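Local coordinates for ComZ (Thermus thermophilus, PDB 6QVI), which is a competence-associated pilin with a beta-solenoid domain and probably serves as a DNA receptor at the pilus tip during natural transformation, at residues E193-V205 / L419-H431. Residues are numbered along the deposited sequence; the frame is centred on the assembly and turned at random.
Sequences EVTNRVEPSYRQV and LLPDATFGLFPNH
Val-198 and Phe-428 form a single bridge of parallel type, their CA atoms 4.5 Å apart. Phe-428 works both ways: its N gives a hydrogen bond to Arg-197 O (2.8 Å), and its O takes one from Glu-199 N (2.7 Å). Beyond the bridge, a cis peptide leads into Pro-429, whose CD sits 3.7 Å over the centre of the Tyr-202 ring in a CH-pi contact. On the other side of the bridge, Arg-197 bends at chi2 (-47°) and again at chi3, bringing its guanidinium round to Pro-421. NE reaches Pro-421 O at 3.0 Å, within the guanidinium plane and nearly in line with the C=O, while NH2 adds a weak bond to the same oxygen. Leu-420 CB lies over one guanidinium face, 3.4 Å from NH2, and that nitrogen also makes a salt bridge with Asp-388. Cut back to an alanine, this position is likely to lose both the side-chain donors to Pro-421 O and the positive partner of Asp-388. The Glu-199 carboxylate lies stacked against the Asn-430 amide, the planes 21° apart and OE2 3.6 Å from ND2; Leu-427 CB adjoins OE1. The contact joins two mostly loop segments more than 200 residues apart in sequence, in what is probably the beta-solenoid domain. Phe-428 packs on Tyr-389, Met-449, Ile-497 and Ile-499, and Val-198 also meets Met-449; strand 204-205 pairs antiparallel with 180-187, and strand 419-421 lies at the edge of a mixed sheet, beside 387-392.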
loop_
_atom_site.group_PDB
_atom_site.type_symbol
_atom_site.label_atom_id
_atom_site.label_comp_id
_atom_site.label_asym_id
_atom_site.label_seq_id
_atom_site.Cartn_x
_atom_site.Cartn_y
_atom_site.Cartn_z
ATOM N N GLU A 193 22.876 -10.399 8.676
ATOM C CA GLU A 193 22.308 -10.631 10.004
ATOM C C GLU A 193 21.170 -9.657 10.325
ATOM O O GLU A 193 21.125 -9.030 11.385
ATOM C CB GLU A 193 23.412 -10.581 11.056
ATOM C CG GLU A 193 24.663 -11.400 10.661
ATOM C CD GLU A 193 24.391 -12.877 10.379
ATOM O OE1 GLU A 193 24.672 -13.714 11.266
ATOM O OE2 GLU A 193 23.916 -13.203 9.267
ATOM N N VAL A 194 20.225 -9.559 9.394
ATOM C CA VAL A 194 19.017 -8.763 9.563
ATOM C C VAL A 194 17.777 -9.627 9.621
ATOM O O VAL A 194 16.664 -9.096 9.712
ATOM C CB VAL A 194 18.861 -7.700 8.459
ATOM C CG1 VAL A 194 20.172 -6.981 8.240
ATOM C CG2 VAL A 194 18.330 -8.337 7.159
ATOM N N THR A 195 17.925 -10.931 9.481
ATOM C CA THR A 195 16.772 -11.809 9.463
ATOM C C THR A 195 16.134 -11.968 10.813
ATOM O O THR A 195 15.017 -12.479 10.909
ATOM C CB THR A 195 17.206 -13.176 8.947
ATOM O OG1 THR A 195 18.083 -12.984 7.835
ATOM C CG2 THR A 195 16.008 -14.007 8.550
ATOM N N ASN A 196 16.839 -11.597 11.869
ATOM C CA ASN A 196 16.197 -11.803 13.146
ATOM C C ASN A 196 15.378 -10.578 13.540
ATOM O O ASN A 196 14.945 -10.484 14.688
ATOM C CB ASN A 196 17.204 -12.149 14.234
ATOM C CG ASN A 196 17.232 -13.670 14.507
ATOM O OD1 ASN A 196 16.212 -14.354 14.732
ATOM N ND2 ASN A 196 18.472 -14.181 14.585
ATOM N N ARG A 197 15.301 -9.577 12.648
ATOM C CA ARG A 197 14.402 -8.414 12.769
ATOM C C ARG A 197 13.005 -8.643 12.158
ATOM O O ARG A 197 12.122 -7.789 12.326
ATOM C CB ARG A 197 15.042 -7.194 12.123
ATOM C CG ARG A 197 16.523 -7.026 12.479
ATOM C CD ARG A 197 16.733 -7.184 13.970
ATOM N NE ARG A 197 16.919 -5.945 14.690
ATOM C CZ ARG A 197 18.113 -5.453 14.982
ATOM N NH1 ARG A 197 19.219 -6.076 14.596
ATOM N NH2 ARG A 197 18.208 -4.325 15.639
ATOM N N VAL A 198 12.805 -9.711 11.358
ATOM C CA VAL A 198 11.557 -9.948 10.628
ATOM C C VAL A 198 10.877 -11.223 11.117
ATOM O O VAL A 198 11.529 -12.189 11.534
ATOM C CB VAL A 198 11.812 -9.981 9.108
ATOM C CG1 VAL A 198 12.670 -8.820 8.703
ATOM C CG2 VAL A 198 12.471 -11.272 8.680
ATOM N N GLU A 199 9.546 -11.195 11.060
ATOM C CA GLU A 199 8.692 -12.332 11.394
ATOM C C GLU A 199 8.967 -13.530 10.482
ATOM O O GLU A 199 9.235 -13.350 9.290
ATOM C CB GLU A 199 7.216 -11.940 11.271
ATOM C CG GLU A 199 6.733 -10.934 12.298
ATOM C CD GLU A 199 6.264 -11.608 13.574
ATOM O OE1 GLU A 199 6.832 -11.301 14.644
ATOM O OE2 GLU A 199 5.324 -12.436 13.502
ATOM N N PRO A 200 8.933 -14.776 11.023
ATOM C CA PRO A 200 9.138 -15.982 10.191
ATOM C C PRO A 200 8.376 -16.010 8.871
ATOM O O PRO A 200 8.968 -16.223 7.809
ATOM C CB PRO A 200 8.669 -17.112 11.111
ATOM C CG PRO A 200 8.916 -16.602 12.494
ATOM C CD PRO A 200 8.777 -15.099 12.455
ATOM N N SER A 201 7.056 -15.816 8.916
ATOM C CA SER A 201 6.250 -15.861 7.700
ATOM C C SER A 201 6.655 -14.803 6.689
ATOM O O SER A 201 6.164 -14.830 5.552
ATOM C CB SER A 201 4.768 -15.682 8.035
ATOM O OG SER A 201 4.051 -15.185 6.915
ATOM N N TYR A 202 7.547 -13.886 7.059
ATOM C CA TYR A 202 7.915 -12.774 6.198
ATOM C C TYR A 202 9.369 -12.823 5.755
ATOM O O TYR A 202 9.828 -11.873 5.106
ATOM C CB TYR A 202 7.629 -11.447 6.922
ATOM C CG TYR A 202 6.146 -11.127 7.021
ATOM C CD1 TYR A 202 5.404 -11.584 8.105
ATOM C CD2 TYR A 202 5.488 -10.393 6.037
ATOM C CE1 TYR A 202 4.061 -11.318 8.220
ATOM C CE2 TYR A 202 4.131 -10.118 6.144
ATOM C CZ TYR A 202 3.427 -10.587 7.245
ATOM O OH TYR A 202 2.083 -10.335 7.384
ATOM N N ARG A 203 10.118 -13.883 6.087
ATOM C CA ARG A 203 11.548 -13.859 5.766
ATOM C C ARG A 203 11.857 -14.254 4.327
ATOM O O ARG A 203 12.843 -13.762 3.768
ATOM C CB ARG A 203 12.321 -14.751 6.758
ATOM C CG ARG A 203 11.683 -14.859 8.125
ATOM C CD ARG A 203 12.638 -14.582 9.282
ATOM N NE ARG A 203 12.020 -14.926 10.556
ATOM C CZ ARG A 203 12.663 -15.026 11.717
ATOM N NH1 ARG A 203 13.967 -14.801 11.784
ATOM N NH2 ARG A 203 11.992 -15.354 12.815
ATOM N N GLN A 204 11.064 -15.135 3.706
ATOM C CA GLN A 204 11.181 -15.395 2.272
ATOM C C GLN A 204 9.797 -15.429 1.667
ATOM O O GLN A 204 8.997 -16.319 1.972
ATOM C CB GLN A 204 11.945 -16.676 1.914
ATOM C CG GLN A 204 11.681 -17.920 2.747
ATOM C CD GLN A 204 12.319 -17.825 4.119
ATOM O OE1 GLN A 204 11.767 -17.206 5.011
ATOM N NE2 GLN A 204 13.495 -18.444 4.292
ATOM N N VAL A 205 9.553 -14.501 0.761
ATOM C CA VAL A 205 8.293 -14.374 0.049
ATOM C C VAL A 205 8.630 -14.514 -1.430
ATOM O O VAL A 205 9.621 -13.942 -1.900
ATOM C CB VAL A 205 7.606 -13.010 0.343
ATOM C CG1 VAL A 205 6.582 -12.624 -0.750
ATOM C CG2 VAL A 205 6.952 -12.971 1.759
ATOM N N LEU A 419 19.160 1.365 11.077
ATOM C CA LEU A 419 17.906 1.767 11.711
ATOM C C LEU A 419 16.986 0.551 11.664
ATOM O O LEU A 419 16.288 0.332 10.670
ATOM C CB LEU A 419 17.287 2.953 10.996
ATOM C CG LEU A 419 15.920 3.356 11.530
ATOM C CD1 LEU A 419 15.983 3.499 13.055
ATOM C CD2 LEU A 419 15.395 4.615 10.866
ATOM N N LEU A 420 16.984 -0.236 12.732
ATOM C CA LEU A 420 16.186 -1.450 12.775
ATOM C C LEU A 420 15.231 -1.441 13.954
ATOM O O LEU A 420 15.447 -0.729 14.941
ATOM C CB LEU A 420 17.071 -2.706 12.841
ATOM C CG LEU A 420 17.957 -3.077 11.644
ATOM C CD1 LEU A 420 17.221 -2.824 10.336
ATOM C CD2 LEU A 420 19.274 -2.335 11.649
ATOM N N PRO A 421 14.230 -2.286 13.919
ATOM C CA PRO A 421 13.377 -2.353 15.092
ATOM C C PRO A 421 14.070 -3.214 16.104
ATOM O O PRO A 421 14.836 -4.080 15.747
ATOM C CB PRO A 421 12.150 -3.084 14.590
ATOM C CG PRO A 421 12.622 -3.851 13.429
ATOM C CD PRO A 421 13.685 -3.032 12.789
ATOM N N ASP A 422 13.814 -2.985 17.377
ATOM C CA ASP A 422 14.456 -3.800 18.383
ATOM C C ASP A 422 13.751 -5.120 18.491
ATOM O O ASP A 422 12.574 -5.184 18.818
ATOM C CB ASP A 422 14.450 -3.145 19.753
ATOM C CG ASP A 422 14.410 -4.161 20.857
ATOM O OD1 ASP A 422 15.167 -5.146 20.793
ATOM O OD2 ASP A 422 13.604 -3.996 21.775
ATOM N N ALA A 423 14.515 -6.181 18.306
ATOM C CA ALA A 423 14.013 -7.539 18.361
ATOM C C ALA A 423 13.193 -7.840 19.595
ATOM O O ALA A 423 12.125 -8.433 19.516
ATOM C CB ALA A 423 15.177 -8.501 18.284
ATOM N N THR A 424 13.723 -7.440 20.737
ATOM C CA THR A 424 13.090 -7.656 22.006
ATOM C C THR A 424 11.680 -7.155 22.003
ATOM O O THR A 424 10.760 -7.871 22.359
ATOM C CB THR A 424 13.817 -6.908 23.120
ATOM O OG1 THR A 424 15.198 -6.726 22.782
ATOM C CG2 THR A 424 13.716 -7.682 24.392
ATOM N N PHE A 425 11.495 -5.918 21.582
ATOM C CA PHE A 425 10.158 -5.378 21.601
ATOM C C PHE A 425 9.201 -6.073 20.670
ATOM O O PHE A 425 8.251 -6.688 21.116
ATOM C CB PHE A 425 10.136 -3.890 21.336
ATOM C CG PHE A 425 8.837 -3.270 21.696
ATOM C CD1 PHE A 425 8.031 -2.727 20.737
ATOM C CD2 PHE A 425 8.402 -3.288 22.992
ATOM C CE1 PHE A 425 6.824 -2.177 21.067
ATOM C CE2 PHE A 425 7.195 -2.742 23.333
ATOM C CZ PHE A 425 6.404 -2.185 22.367
ATOM N N GLY A 426 9.447 -5.963 19.373
ATOM C CA GLY A 426 8.586 -6.574 18.379
ATOM C C GLY A 426 9.363 -6.843 17.117
ATOM O O GLY A 426 10.489 -6.414 16.992
ATOM N N LEU A 427 8.764 -7.536 16.166
ATOM C CA LEU A 427 9.466 -7.863 14.931
ATOM C C LEU A 427 8.694 -7.351 13.722
ATOM O O LEU A 427 7.458 -7.286 13.728
ATOM C CB LEU A 427 9.702 -9.380 14.834
ATOM C CG LEU A 427 10.841 -9.918 15.712
ATOM C CD1 LEU A 427 10.550 -11.348 16.330
ATOM C CD2 LEU A 427 12.112 -9.880 14.918
ATOM N N PHE A 428 9.447 -6.991 12.689
ATOM C CA PHE A 428 8.870 -6.487 11.455
ATOM C C PHE A 428 8.082 -7.587 10.748
ATOM O O PHE A 428 8.546 -8.729 10.662
ATOM C CB PHE A 428 9.978 -6.002 10.531
ATOM C CG PHE A 428 9.626 -4.781 9.746
ATOM C CD1 PHE A 428 9.383 -3.580 10.388
ATOM C CD2 PHE A 428 9.507 -4.838 8.367
ATOM C CE1 PHE A 428 9.056 -2.442 9.669
ATOM C CE2 PHE A 428 9.171 -3.707 7.640
ATOM C CZ PHE A 428 8.947 -2.500 8.300
ATOM N N PRO A 429 6.913 -7.267 10.185
ATOM C CA PRO A 429 6.378 -5.911 10.189
ATOM C C PRO A 429 5.297 -5.714 11.240
ATOM O O PRO A 429 4.402 -4.897 11.030
ATOM C CB PRO A 429 5.788 -5.771 8.789
ATOM C CG PRO A 429 5.365 -7.193 8.425
ATOM C CD PRO A 429 6.069 -8.160 9.377
ATOM N N ASN A 430 5.392 -6.469 12.306
ATOM C CA ASN A 430 4.472 -6.243 13.357
ATOM C C ASN A 430 5.109 -5.193 14.249
ATOM O O ASN A 430 4.626 -5.026 15.335
ATOM C CB ASN A 430 4.273 -7.506 14.156
ATOM C CG ASN A 430 3.441 -8.524 13.427
ATOM O OD1 ASN A 430 3.103 -8.338 12.273
ATOM N ND2 ASN A 430 3.102 -9.606 14.101
ATOM N N HIS A 431 6.056 -4.411 13.782
ATOM C CA HIS A 431 6.655 -3.407 14.610
ATOM C C HIS A 431 7.338 -2.507 13.651
ATOM O O HIS A 431 8.397 -2.818 13.176
ATOM C CB HIS A 431 7.684 -4.057 15.477
ATOM C CG HIS A 431 8.435 -3.100 16.320
ATOM N ND1 HIS A 431 9.668 -3.397 16.843
ATOM C CD2 HIS A 431 8.136 -1.852 16.732
ATOM C CE1 HIS A 431 10.095 -2.371 17.548
ATOM N NE2 HIS A 431 9.187 -1.421 17.493
#